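PDB 5KF0: aldehyde dehydrogenase from Burkholderia vietnamiensis, which probably oxidises aldehydes to carboxylic acids with a nicotinamide cofactor, and here holds an NADPH molecule in its active-site cleft. Local coordinates for residues 159-164 / 387-392; 291-296 / 452-457. One frame throughout, in Å; residues are numbered along the deposited sequence.

Contact 1: 159-164 / 387-392. With NDP (NADPH dihydro-nicotinamide-adenine-dinucleotide phosphate), chain E.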
# COMPACT_ATOMS: atom_id res chain seq x y z
N SER A 159 -31.57 1.92 -0.27
CA SER A 159 -31.32 0.55 -0.69
C SER A 159 -32.53 -0.05 -1.40
O SER A 159 -33.66 0.45 -1.26
CB SER A 159 -30.94 -0.32 0.53
OG SER A 159 -31.91 -0.27 1.56
N PRO A 160 -32.34 -1.13 -2.18
CA PRO A 160 -33.43 -1.65 -3.02
C PRO A 160 -34.11 -2.87 -2.42
O PRO A 160 -33.79 -3.32 -1.32
CB PRO A 160 -32.72 -2.01 -4.31
CG PRO A 160 -31.41 -2.57 -3.79
CD PRO A 160 -31.05 -1.73 -2.57
N PHE A 161 -35.07 -3.43 -3.17
CA PHE A 161 -35.90 -4.49 -2.59
C PHE A 161 -35.23 -5.86 -2.63
O PHE A 161 -35.64 -6.74 -1.87
CB PHE A 161 -37.26 -4.59 -3.30
CG PHE A 161 -37.22 -5.41 -4.59
CD1 PHE A 161 -37.39 -6.79 -4.56
CD2 PHE A 161 -37.03 -4.79 -5.81
CE1 PHE A 161 -37.35 -7.54 -5.74
CE2 PHE A 161 -36.99 -5.52 -6.98
CZ PHE A 161 -37.16 -6.90 -6.95
N ASN A 162 -34.27 -6.09 -3.54
CA ASN A 162 -34.04 -7.49 -3.91
C ASN A 162 -33.00 -8.19 -3.04
O ASN A 162 -33.14 -9.39 -2.78
CB ASN A 162 -33.65 -7.61 -5.38
CG ASN A 162 -32.35 -6.91 -5.70
OD1 ASN A 162 -32.08 -5.81 -5.22
ND2 ASN A 162 -31.53 -7.55 -6.52
N PHE A 163 -31.96 -7.49 -2.61
CA PHE A 163 -31.01 -8.02 -1.62
C PHE A 163 -31.05 -7.04 -0.45
O PHE A 163 -30.07 -6.32 -0.20
CB PHE A 163 -29.59 -8.15 -2.16
CG PHE A 163 -29.46 -8.85 -3.50
CD1 PHE A 163 -30.30 -9.90 -3.87
CD2 PHE A 163 -28.47 -8.47 -4.38
CE1 PHE A 163 -30.15 -10.53 -5.10
CE2 PHE A 163 -28.31 -9.09 -5.61
CZ PHE A 163 -29.16 -10.12 -5.98
N PRO A 164 -32.17 -6.95 0.26
CA PRO A 164 -32.34 -5.84 1.21
C PRO A 164 -31.41 -5.92 2.40
O PRO A 164 -30.99 -4.87 2.91
CB PRO A 164 -33.80 -5.94 1.63
CG PRO A 164 -34.14 -7.39 1.46
CD PRO A 164 -33.35 -7.85 0.26
N GLU A 387 -32.92 -3.60 -18.76
CA GLU A 387 -32.66 -4.52 -17.65
C GLU A 387 -33.88 -5.42 -17.45
O GLU A 387 -34.93 -4.97 -16.97
CB GLU A 387 -32.31 -3.76 -16.38
CG GLU A 387 -31.90 -4.69 -15.24
CD GLU A 387 -31.41 -3.93 -14.02
OE1 GLU A 387 -30.62 -4.51 -13.25
OE2 GLU A 387 -31.84 -2.77 -13.82
N ALA A 388 -33.74 -6.71 -17.78
CA ALA A 388 -34.87 -7.63 -17.70
C ALA A 388 -35.39 -7.75 -16.27
O ALA A 388 -36.59 -7.64 -16.02
CB ALA A 388 -34.47 -9.00 -18.24
N PHE A 389 -34.47 -7.96 -15.32
CA PHE A 389 -34.79 -8.15 -13.90
C PHE A 389 -35.91 -9.16 -13.70
O PHE A 389 -36.89 -8.93 -12.99
CB PHE A 389 -35.12 -6.82 -13.21
CG PHE A 389 -34.41 -6.68 -11.90
CD1 PHE A 389 -33.02 -6.57 -11.89
CD2 PHE A 389 -35.09 -6.74 -10.69
CE1 PHE A 389 -32.33 -6.47 -10.70
CE2 PHE A 389 -34.40 -6.65 -9.49
CZ PHE A 389 -33.02 -6.52 -9.49
N GLY A 390 -35.76 -10.30 -14.35
CA GLY A 390 -36.70 -11.38 -14.21
C GLY A 390 -36.09 -12.63 -14.80
O GLY A 390 -34.95 -12.62 -15.27
N PRO A 391 -36.84 -13.73 -14.79
CA PRO A 391 -36.24 -15.05 -15.09
C PRO A 391 -36.22 -15.35 -16.59
O PRO A 391 -36.73 -16.38 -17.04
CB PRO A 391 -37.16 -16.00 -14.31
CG PRO A 391 -38.49 -15.33 -14.34
CD PRO A 391 -38.20 -13.85 -14.23
N VAL A 392 -35.59 -14.46 -17.35
CA VAL A 392 -35.46 -14.59 -18.80
C VAL A 392 -34.00 -14.39 -19.16
O VAL A 392 -33.35 -13.47 -18.66
CB VAL A 392 -36.33 -13.57 -19.54
CG1 VAL A 392 -36.12 -13.68 -21.06
CG2 VAL A 392 -37.80 -13.74 -19.17
PA NDP E . -35.74 1.33 -7.33
O1A NDP E . -34.86 2.28 -8.07
O2A NDP E . -37.16 1.29 -7.88
O5B NDP E . -35.80 1.65 -5.77
C5B NDP E . -34.55 1.58 -5.03
C4B NDP E . -34.68 2.44 -3.80
O4B NDP E . -34.74 3.83 -4.19
C3B NDP E . -35.93 2.19 -2.95
O3B NDP E . -35.64 2.39 -1.57
C2B NDP E . -36.87 3.29 -3.45
O2B NDP E . -37.89 3.68 -2.51
C1B NDP E . -35.86 4.42 -3.58
N9A NDP E . -36.31 5.54 -4.40
C8A NDP E . -36.88 5.52 -5.64
N7A NDP E . -37.12 6.71 -6.14
C5A NDP E . -36.68 7.57 -5.15
C6A NDP E . -36.65 8.98 -5.07
N6A NDP E . -37.11 9.80 -6.02
N1A NDP E . -36.13 9.52 -3.94
C2A NDP E . -35.69 8.72 -2.98
N3A NDP E . -35.68 7.38 -2.94
C4A NDP E . -36.19 6.87 -4.07
O3 NDP E . -35.09 -0.12 -7.39
PN NDP E . -35.58 -1.55 -6.90
O1N NDP E . -35.87 -1.51 -5.45
O2N NDP E . -36.72 -1.96 -7.80
O5D NDP E . -34.34 -2.50 -7.14
C5D NDP E . -33.94 -3.04 -8.41
C4D NDP E . -32.86 -2.17 -9.00
O4D NDP E . -31.73 -2.10 -8.10
C3D NDP E . -32.33 -2.72 -10.33
O3D NDP E . -32.13 -1.70 -11.30
C2D NDP E . -31.02 -3.38 -9.90
O2D NDP E . -30.04 -3.56 -10.92
C1D NDP E . -30.55 -2.42 -8.81
N1N NDP E . -29.59 -3.12 -7.97
C2N NDP E . -28.28 -2.71 -7.88
C3N NDP E . -27.34 -3.42 -7.24
C7N NDP E . -25.94 -2.93 -7.08
O7N NDP E . -25.33 -3.25 -6.05
N7N NDP E . -25.38 -2.23 -8.06
C4N NDP E . -27.66 -4.77 -6.70
C5N NDP E . -29.13 -4.95 -6.56
C6N NDP E . -29.99 -4.19 -7.23
P2B NDP E . -39.33 2.89 -2.46
O1X NDP E . -39.24 1.70 -3.34
O2X NDP E . -39.53 2.64 -1.00
O3X NDP E . -40.37 3.88 -2.94
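Loops 159-164 and 387-392 come closest at Asn162 and Phe389, whose CA atoms lie 10.0 Å apart, and no hydrogen bond joins the loops, so side chains and the cofactor make the contact. Phe389 has a left-handed backbone conformation and reaches across. One edge of its ring receives both partners. Phe161 and Phe389 pass alongside each other, antiparallel, and Phe161 CZ meets Phe389 CE2 at 3.8 Å, near the plane of the Phe389 ring. Phe389 CZ lies 3.5 Å from Asn162 ND2. The Asn162 side chain comes in nearly perpendicular to that of Phe389, and the amide plane is turned 60° from the ring. Asn162 CG sits between the backbone N and the carbonyl carbon (chi1 63°), which directs the amide at Phe389 and the nicotinamide. OD1 of Asn162 comes to 3.3 Å from NADPH C6N. Its ND2 is hydrogen-bonded to Gln291 O, which helps fix the amide flip.

NADPH touches both loops. C3D of the nicotinamide ribose lies over one face of the Phe389 ring, offset toward the rim. Glu387 is stretched out, with CG anti to the backbone N (chi1 -175°), and its carboxylate takes both ribose hydroxyls: O2D donates to OE1 at 2.6 Å and O3D donates to OE2 at 2.8 Å. From the other loop, Phe161 N donates to phosphate oxygen O1N at 3.1 Å. The Phe161 ring turns its edge to O2N. Ser159 O accepts from O3B, the adenosine ribose hydroxyl, at 2.8 Å.

This is the dinucleotide cleft of the aldehyde dehydrogenase fold. The loop after strand 155-158 binds the nicotinamide-side phosphate and the adenosine ribose, and the Glu-Ala-Phe-Gly-Pro loop facing it holds the nicotinamide ribose.

Contact 2: 291-296 / 452-457. With NDP (NADPH dihydro-nicotinamide-adenine-dinucleotide phosphate), chain E.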
# COMPACT_ATOMS: atom_id res chain seq x y z
N GLN A 291 -33.86 -11.62 -10.37
CA GLN A 291 -33.96 -10.30 -9.74
C GLN A 291 -32.64 -9.99 -9.02
O GLN A 291 -32.55 -9.90 -7.79
CB GLN A 291 -35.17 -10.27 -8.81
CG GLN A 291 -36.47 -10.46 -9.59
CD GLN A 291 -37.71 -10.36 -8.72
OE1 GLN A 291 -38.65 -9.65 -9.06
NE2 GLN A 291 -37.72 -11.09 -7.61
N SER A 292 -31.61 -9.82 -9.84
CA SER A 292 -30.26 -9.53 -9.40
C SER A 292 -29.66 -8.48 -10.32
O SER A 292 -29.84 -8.55 -11.54
CB SER A 292 -29.36 -10.77 -9.42
OG SER A 292 -27.99 -10.43 -9.25
N CYS A 293 -28.93 -7.52 -9.74
CA CYS A 293 -28.25 -6.51 -10.54
C CYS A 293 -27.12 -7.08 -11.39
O CYS A 293 -26.62 -6.36 -12.27
CB CYS A 293 -27.69 -5.41 -9.63
SG CYS A 293 -26.88 -6.01 -8.14
N ILE A 294 -26.71 -8.33 -11.17
CA ILE A 294 -25.73 -8.97 -12.03
C ILE A 294 -26.25 -10.32 -12.51
O ILE A 294 -25.46 -11.21 -12.86
CB ILE A 294 -24.36 -9.13 -11.33
CG1 ILE A 294 -24.52 -9.62 -9.89
CG2 ILE A 294 -23.57 -7.81 -11.42
CD1 ILE A 294 -23.18 -9.81 -9.16
N GLY A 295 -27.57 -10.46 -12.57
CA GLY A 295 -28.15 -11.65 -13.17
C GLY A 295 -27.74 -11.79 -14.63
O GLY A 295 -27.57 -10.80 -15.35
N VAL A 296 -27.55 -13.03 -15.05
CA VAL A 296 -27.21 -13.29 -16.45
C VAL A 296 -28.43 -13.05 -17.32
O VAL A 296 -29.45 -13.75 -17.20
CB VAL A 296 -26.68 -14.72 -16.63
CG1 VAL A 296 -26.55 -15.07 -18.13
CG2 VAL A 296 -25.33 -14.87 -15.89
N MET A 452 -14.71 -7.64 -2.17
CA MET A 452 -14.12 -7.22 -3.43
C MET A 452 -14.66 -5.86 -3.85
O MET A 452 -15.80 -5.50 -3.53
CB MET A 452 -14.41 -8.27 -4.51
CG MET A 452 -15.77 -8.16 -5.20
SD MET A 452 -16.08 -9.64 -6.19
CE MET A 452 -17.19 -9.02 -7.45
N PRO A 453 -13.87 -5.07 -4.58
CA PRO A 453 -14.43 -3.85 -5.18
C PRO A 453 -15.57 -4.22 -6.11
O PRO A 453 -15.48 -5.18 -6.88
CB PRO A 453 -13.23 -3.24 -5.93
CG PRO A 453 -12.31 -4.41 -6.19
CD PRO A 453 -12.49 -5.34 -5.02
N TYR A 454 -16.68 -3.49 -6.00
CA TYR A 454 -17.87 -3.88 -6.75
C TYR A 454 -18.65 -2.65 -7.19
O TYR A 454 -18.99 -1.80 -6.37
CB TYR A 454 -18.77 -4.78 -5.89
CG TYR A 454 -20.06 -5.13 -6.59
CD1 TYR A 454 -20.07 -6.11 -7.57
CD2 TYR A 454 -21.24 -4.46 -6.30
CE1 TYR A 454 -21.24 -6.44 -8.23
CE2 TYR A 454 -22.43 -4.79 -6.96
CZ TYR A 454 -22.41 -5.78 -7.92
OH TYR A 454 -23.57 -6.13 -8.58
N GLY A 455 -18.95 -2.58 -8.48
CA GLY A 455 -19.73 -1.46 -8.97
C GLY A 455 -19.71 -1.43 -10.49
O GLY A 455 -19.13 -2.29 -11.14
N GLY A 456 -20.39 -0.41 -11.03
CA GLY A 456 -20.53 -0.33 -12.47
C GLY A 456 -19.94 0.92 -13.09
O GLY A 456 -19.71 1.92 -12.41
N VAL A 457 -19.67 0.85 -14.39
CA VAL A 457 -19.35 2.03 -15.19
C VAL A 457 -20.47 2.22 -16.21
O VAL A 457 -21.49 1.52 -16.16
CB VAL A 457 -17.96 1.91 -15.85
CG1 VAL A 457 -16.86 1.85 -14.77
CG2 VAL A 457 -17.90 0.67 -16.76
PA NDP E . -35.74 1.33 -7.33
O1A NDP E . -34.86 2.28 -8.07
O2A NDP E . -37.16 1.29 -7.88
O5B NDP E . -35.80 1.65 -5.77
C5B NDP E . -34.55 1.58 -5.03
C4B NDP E . -34.68 2.44 -3.80
O4B NDP E . -34.74 3.83 -4.19
C3B NDP E . -35.93 2.19 -2.95
O3B NDP E . -35.64 2.39 -1.57
C2B NDP E . -36.87 3.29 -3.45
O2B NDP E . -37.89 3.68 -2.51
C1B NDP E . -35.86 4.42 -3.58
N9A NDP E . -36.31 5.54 -4.40
C8A NDP E . -36.88 5.52 -5.64
N7A NDP E . -37.12 6.71 -6.14
C5A NDP E . -36.68 7.57 -5.15
C6A NDP E . -36.65 8.98 -5.07
N6A NDP E . -37.11 9.80 -6.02
N1A NDP E . -36.13 9.52 -3.94
C2A NDP E . -35.69 8.72 -2.98
N3A NDP E . -35.68 7.38 -2.94
C4A NDP E . -36.19 6.87 -4.07
O3 NDP E . -35.09 -0.12 -7.39
PN NDP E . -35.58 -1.55 -6.90
O1N NDP E . -35.87 -1.51 -5.45
O2N NDP E . -36.72 -1.96 -7.80
O5D NDP E . -34.34 -2.50 -7.14
C5D NDP E . -33.94 -3.04 -8.41
C4D NDP E . -32.86 -2.17 -9.00
O4D NDP E . -31.73 -2.10 -8.10
C3D NDP E . -32.33 -2.72 -10.33
O3D NDP E . -32.13 -1.70 -11.30
C2D NDP E . -31.02 -3.38 -9.90
O2D NDP E . -30.04 -3.56 -10.92
C1D NDP E . -30.55 -2.42 -8.81
N1N NDP E . -29.59 -3.12 -7.97
C2N NDP E . -28.28 -2.71 -7.88
C3N NDP E . -27.34 -3.42 -7.24
C7N NDP E . -25.94 -2.93 -7.08
O7N NDP E . -25.33 -3.25 -6.05
N7N NDP E . -25.38 -2.23 -8.06
C4N NDP E . -27.66 -4.77 -6.70
C5N NDP E . -29.13 -4.95 -6.56
C6N NDP E . -29.99 -4.19 -7.23
P2B NDP E . -39.33 2.89 -2.46
O1X NDP E . -39.24 1.70 -3.34
O2X NDP E . -39.53 2.64 -1.00
O3X NDP E . -40.37 3.88 -2.94
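The cysteine loop of the aldehyde dehydrogenase active site meets Tyr454 here, at the nicotinamide end of the cofactor pocket. Cys293 probably corresponds to the family's nucleophilic cysteine. Its SG is joined covalently to NADPH C4N, with a modelled length of 2.1 Å. That is longer than a usual C-S single bond, so its detail is uncertain. SG lies between the backbone N and the carbonyl carbon (chi1 44°), which turns it to the nicotinamide ring.

From the other loop, the extended first torsion of Tyr454 (chi1 176°) carries its hydroxyl across to the side chains of Cys293 and Ile294. OH is 3.3 Å from Cys293 SG, and the sulfur lies at the edge of the tyrosine ring, near its plane. OH is also 3.3 Å from Ile294 CG2. Ile294 meets Tyr454 head-on, and its CD1 lies 4.0 Å from Tyr454 CE1. The buried hydroxyl has no hydrogen-bond partner in the model. On another edge, Tyr454 CE2 lies 3.4 Å from the carboxamide oxygen O7N.

The cysteine loop holds its own shape. Ser292 OG accepts from Ile294 N at 3.1 Å in an ST turn, with an N-H...O angle of 160°. Ser292 to Gly295 form a type I beta turn, closed by Gly295 N to Ser292 O. Outside the contact, Ile294 O is hydrogen-bonded to Ser446 OG.

The bond to C4N occupies both the sulfur and the carbon that carries the hydride in nicotinamide chemistry. While it lasts, Cys293 would not be available to attack an aldehyde, which is consistent with a resting or trapped form.

Going from the N terminus, the chain passes 159-164, 291-296, 387-392 and 452-457 in turn. The two contacts therefore cross. Contact 1 closes a loop of 222 residues and brings the end of strand 155-158, in the cofactor-binding sheet, to the loop before strand 392-398. Contact 2 closes 155 residues and brings the loop before strand 298-302 to the loop that leads to strand 461-462, an outer strand of the cofactor-binding sheet. Each contact thus joins parts of the two large sheets. Their centres lie 11 Å apart, with loop 291-296 packed on both loops of contact 1, and one NADPH runs through both.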